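Local coordinates for GGDEF family protein (Vibrio cholerae, PDB 5GZS) that probably acts as a diguanylate cyclase whose periplasmic portion, built from solute-binding-protein-like domains, binds arginine, at residues Val15-Leu20 with Ile32-Tyr37; Asn51-Ala56 with Gly173-Leu178. One frame throughout, in Å; residues are numbered along the deposited sequence.

Overall arrangement
Both contacts lie in the first solute-binding-protein-like region of the periplasmic portion, on the same side of the chain's centre, with their own centres about 14 Å apart. Interaction 1 packs helix 15-28 on strand 32-36; interaction 2 joins the segment leading into strand 55-58 to the start of helix 176-186. Side chains of both contacts touch strand 6-10. They also meet directly: Thr17 OG1 is 3.7 Å from Ala56 CB, and Tyr37 OH is 3.7 Å from Ala52 CB. Interaction 1 is nearer the bound arginine, with the Thr17 side chain about 7 Å away against about 13 Å for Phe54.

Interaction 1: residues Val15-Leu20 with Ile32-Tyr37; sequences VVTRVL and IEYVNY
Tyr34 reaches from strand 32-36 to the flank of helix 15-28, laying its ring against the backbone at Thr17 and Arg18. Of the two segments' residues, these three make essentially the whole contact, which buries a modest 134 Å². On the tighter, more buried side, the Thr17 methyl does the touching, CG2 lying 4.0 Å from Tyr34 CE1, while the two side chains run past each other in opposite directions. Its CG2 is anti to the backbone N, which sets OG1 beside that nitrogen, where it is hydrogen-bonded to Asp14. The Thr17 carbonyl oxygen approaches the same ring obliquely, 3.8 Å from Tyr34 CE1. The phenol oxygen also packs closely on the helix backbone, Tyr34 OH lying 3.4 Å from Arg18 O without hydrogen-bond geometry; its hydrogen bond is made with Asp22, one turn further along.

The Arg18 side chain, on the partly exposed side, is held more loosely. It places only its start over one ring face, CG standing 4.4 Å from Tyr34 CZ; the chain then leads away, and NH1 forms a salt bridge with Asp13. Val15 CA of the same helix stands 3.5 Å above the guanidinium plane, over its centre.

The arrangement is that of a beta-alpha-beta unit, strand 6-10, helix 15-28 and strand 32-36, whose two strands are parallel neighbours. Thr17 and Tyr34 both rest on Val8 of strand 6-10, Thr17 also touches Ala56 and Asn57 of strand 55-58, and Val15, Val16, Arg18 and Val19 pack against helix 189-218.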
# COMPACT_ATOMS: atom_id res chain seq x y z
N VAL A 15 24.36 -0.50 24.62
CA VAL A 15 24.99 -1.75 24.45
C VAL A 15 25.85 -1.76 23.20
O VAL A 15 26.84 -2.41 23.16
CB VAL A 15 23.96 -2.87 24.49
CG1 VAL A 15 22.76 -2.51 23.70
CG2 VAL A 15 24.53 -4.17 24.02
N VAL A 16 25.47 -1.01 22.20
CA VAL A 16 26.27 -1.01 20.98
C VAL A 16 27.55 -0.20 21.16
O VAL A 16 28.58 -0.49 20.53
CB VAL A 16 25.47 -0.48 19.76
CG1 VAL A 16 26.32 -0.37 18.53
CG2 VAL A 16 24.28 -1.40 19.47
N THR A 17 27.53 0.79 22.04
CA THR A 17 28.72 1.61 22.26
C THR A 17 29.74 0.81 23.05
O THR A 17 30.95 0.85 22.78
CB THR A 17 28.38 2.92 23.00
OG1 THR A 17 27.47 3.70 22.21
CG2 THR A 17 29.64 3.75 23.24
N ARG A 18 29.24 0.06 24.03
CA ARG A 18 30.05 -0.88 24.79
C ARG A 18 30.63 -1.98 23.92
O ARG A 18 31.86 -2.19 23.94
CB ARG A 18 29.21 -1.50 25.89
CG ARG A 18 29.14 -0.64 27.10
CD ARG A 18 27.79 -0.67 27.71
NE ARG A 18 27.20 -1.99 27.79
CZ ARG A 18 25.88 -2.16 27.92
NH1 ARG A 18 25.10 -1.07 27.94
NH2 ARG A 18 25.35 -3.37 28.00
N VAL A 19 29.79 -2.65 23.13
CA VAL A 19 30.28 -3.77 22.31
C VAL A 19 31.30 -3.29 21.29
O VAL A 19 32.36 -3.86 21.14
CB VAL A 19 29.12 -4.51 21.59
CG1 VAL A 19 29.66 -5.41 20.50
CG2 VAL A 19 28.26 -5.29 22.60
N LEU A 20 30.98 -2.19 20.62
CA LEU A 20 31.85 -1.67 19.60
C LEU A 20 33.17 -1.17 20.19
O LEU A 20 34.25 -1.52 19.70
CB LEU A 20 31.13 -0.57 18.82
CG LEU A 20 31.83 0.13 17.65
CD1 LEU A 20 32.33 -0.86 16.58
CD2 LEU A 20 30.93 1.24 17.02
N ILE A 32 39.90 3.22 26.99
CA ILE A 32 38.60 3.81 26.81
C ILE A 32 38.06 4.15 28.18
O ILE A 32 38.38 3.49 29.17
CB ILE A 32 37.63 2.86 26.05
CG1 ILE A 32 38.00 2.80 24.57
CG2 ILE A 32 36.18 3.29 26.20
CD1 ILE A 32 38.56 4.11 24.00
N GLU A 33 37.29 5.23 28.24
CA GLU A 33 36.54 5.60 29.43
C GLU A 33 35.11 5.99 29.08
O GLU A 33 34.89 7.03 28.46
CB GLU A 33 37.22 6.76 30.13
CG GLU A 33 36.43 7.30 31.29
CD GLU A 33 37.24 8.22 32.16
OE1 GLU A 33 38.43 8.46 31.83
OE2 GLU A 33 36.69 8.71 33.18
N TYR A 34 34.14 5.18 29.47
CA TYR A 34 32.76 5.54 29.17
C TYR A 34 32.27 6.65 30.10
O TYR A 34 32.60 6.69 31.29
CB TYR A 34 31.84 4.31 29.24
CG TYR A 34 32.23 3.27 28.22
CD1 TYR A 34 31.94 3.44 26.89
CD2 TYR A 34 32.92 2.13 28.60
CE1 TYR A 34 32.31 2.51 25.95
CE2 TYR A 34 33.30 1.20 27.68
CZ TYR A 34 33.00 1.38 26.35
OH TYR A 34 33.38 0.42 25.42
N VAL A 35 31.48 7.55 29.53
CA VAL A 35 30.86 8.64 30.29
C VAL A 35 29.34 8.66 30.10
O VAL A 35 28.86 8.92 29.00
CB VAL A 35 31.48 9.99 29.87
CG1 VAL A 35 30.82 11.15 30.57
CG2 VAL A 35 32.97 9.97 30.17
N ASN A 36 28.59 8.35 31.16
CA ASN A 36 27.12 8.39 31.07
C ASN A 36 26.63 9.83 30.90
O ASN A 36 27.02 10.72 31.66
CB ASN A 36 26.46 7.77 32.31
CG ASN A 36 24.93 7.52 32.13
OD1 ASN A 36 24.24 8.27 31.44
ND2 ASN A 36 24.42 6.47 32.78
N TYR A 37 25.80 10.05 29.89
CA TYR A 37 25.11 11.32 29.74
C TYR A 37 23.63 11.08 29.91
O TYR A 37 23.07 10.15 29.34
CB TYR A 37 25.39 11.95 28.38
CG TYR A 37 26.76 12.55 28.27
CD1 TYR A 37 26.99 13.86 28.66
CD2 TYR A 37 27.85 11.80 27.81
CE1 TYR A 37 28.26 14.43 28.57
CE2 TYR A 37 29.11 12.36 27.72
CZ TYR A 37 29.31 13.67 28.11
OH TYR A 37 30.54 14.25 28.03

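Interaction 2: residues Asn51-Ala56 with Gly173-Leu178; sequences NADFAA and GKHSAL
His175 and Asp53 form a His-carboxylate hydrogen bond between the N-cap residue of helix 176-186 and the segment that runs into strand 55-58, within the solute-binding-protein-like part of the chain. The imidazole points its NE2 at the acid, His175 NE2 to Asp53 OD1 measuring 2.5 Å. Asp53 OD1 lies in the ring plane and the bond is nearly straight, at 167°. The carboxylate is turned sharply against the ring, its plane 69° away, and NE2 meets OD1 from above the carboxylate plane. The other oxygen, OD2, accepts a hydrogen bond from the backbone N of Lys7, so both carboxylate oxygens are held. This pairing would probably stabilise a negative Asp53.

Phe54, the next residue, crosses His175 at a slant. The rings are 20° from parallel but slid apart, with centroids 5.2 Å from each other, and there is little overlap; Phe54 CZ instead comes 4.0 Å from His175 CB. Tyr6 meets the imidazole edge-to-face, and Val8 and Ile168 lie against Phe54, tying the pair to strands 6-10 and 166-170.

Leu178, in the first turn of the helix, crosses Phe54 at about a right angle. Its CG is swung opposite the backbone N, which extends a methyl to the ring edge, where Leu178 CD2 sits near the plane, 4.0 Å from Phe54 CZ.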
# COMPACT_ATOMS: atom_id res chain seq x y z
N ASN A 51 34.19 17.84 25.56
CA ASN A 51 34.23 17.17 26.86
C ASN A 51 34.18 15.67 26.72
O ASN A 51 34.23 14.94 27.71
CB ASN A 51 33.08 17.63 27.75
CG ASN A 51 33.46 18.82 28.58
OD1 ASN A 51 33.51 19.94 28.07
ND2 ASN A 51 33.75 18.59 29.86
N ALA A 52 34.07 15.21 25.47
CA ALA A 52 34.04 13.79 25.14
C ALA A 52 34.70 13.58 23.78
O ALA A 52 34.53 14.41 22.87
CB ALA A 52 32.62 13.27 25.15
N ASP A 53 35.47 12.50 23.64
CA ASP A 53 36.30 12.29 22.46
C ASP A 53 35.56 11.56 21.35
O ASP A 53 35.82 11.77 20.16
CB ASP A 53 37.57 11.52 22.84
CG ASP A 53 38.55 12.34 23.67
OD1 ASP A 53 39.11 13.31 23.13
OD2 ASP A 53 38.76 12.00 24.85
N PHE A 54 34.66 10.67 21.75
CA PHE A 54 33.92 9.86 20.80
C PHE A 54 32.49 9.65 21.23
O PHE A 54 32.18 9.57 22.42
CB PHE A 54 34.56 8.48 20.65
CG PHE A 54 35.84 8.46 19.88
CD1 PHE A 54 35.84 8.55 18.50
CD2 PHE A 54 37.05 8.30 20.55
CE1 PHE A 54 37.02 8.51 17.80
CE2 PHE A 54 38.23 8.25 19.85
CZ PHE A 54 38.22 8.36 18.48
N ALA A 55 31.61 9.51 20.25
CA ALA A 55 30.28 9.03 20.52
C ALA A 55 29.79 8.20 19.33
O ALA A 55 30.19 8.45 18.18
CB ALA A 55 29.34 10.19 20.80
N ALA A 56 28.96 7.20 19.60
CA ALA A 56 28.42 6.36 18.54
C ALA A 56 26.95 6.64 18.31
O ALA A 56 26.36 7.53 18.93
CB ALA A 56 28.63 4.87 18.86
N GLY A 173 37.81 18.10 13.54
CA GLY A 173 39.23 18.23 13.25
C GLY A 173 40.15 17.70 14.33
O GLY A 173 41.34 17.99 14.32
N LYS A 174 39.59 16.91 15.24
CA LYS A 174 40.32 16.39 16.39
C LYS A 174 41.00 15.04 16.13
O LYS A 174 42.15 15.00 15.69
CB LYS A 174 39.39 16.27 17.61
CG LYS A 174 39.38 17.50 18.50
CD LYS A 174 39.53 17.13 19.96
CE LYS A 174 39.91 18.33 20.81
NZ LYS A 174 39.23 18.32 22.13
N HIS A 175 40.30 13.95 16.42
CA HIS A 175 40.92 12.62 16.37
C HIS A 175 40.97 12.01 14.97
O HIS A 175 40.81 10.79 14.81
CB HIS A 175 40.19 11.65 17.31
CG HIS A 175 40.29 12.04 18.75
ND1 HIS A 175 41.48 12.02 19.45
CD2 HIS A 175 39.34 12.44 19.63
CE1 HIS A 175 41.26 12.41 20.69
NE2 HIS A 175 39.97 12.67 20.83
N SER A 176 41.20 12.86 13.98
CA SER A 176 41.15 12.49 12.56
C SER A 176 41.77 11.14 12.19
O SER A 176 41.14 10.32 11.52
CB SER A 176 41.81 13.58 11.72
OG SER A 176 40.87 14.59 11.40
N ALA A 177 43.01 10.90 12.61
CA ALA A 177 43.70 9.70 12.18
C ALA A 177 43.08 8.50 12.85
O ALA A 177 42.82 7.48 12.21
CB ALA A 177 45.16 9.79 12.48
N LEU A 178 42.81 8.63 14.15
CA LEU A 178 42.28 7.54 14.96
C LEU A 178 40.87 7.15 14.50
O LEU A 178 40.51 5.97 14.49
CB LEU A 178 42.27 7.92 16.45
CG LEU A 178 41.85 6.77 17.36
CD1 LEU A 178 42.71 5.59 17.01
CD2 LEU A 178 41.99 7.10 18.84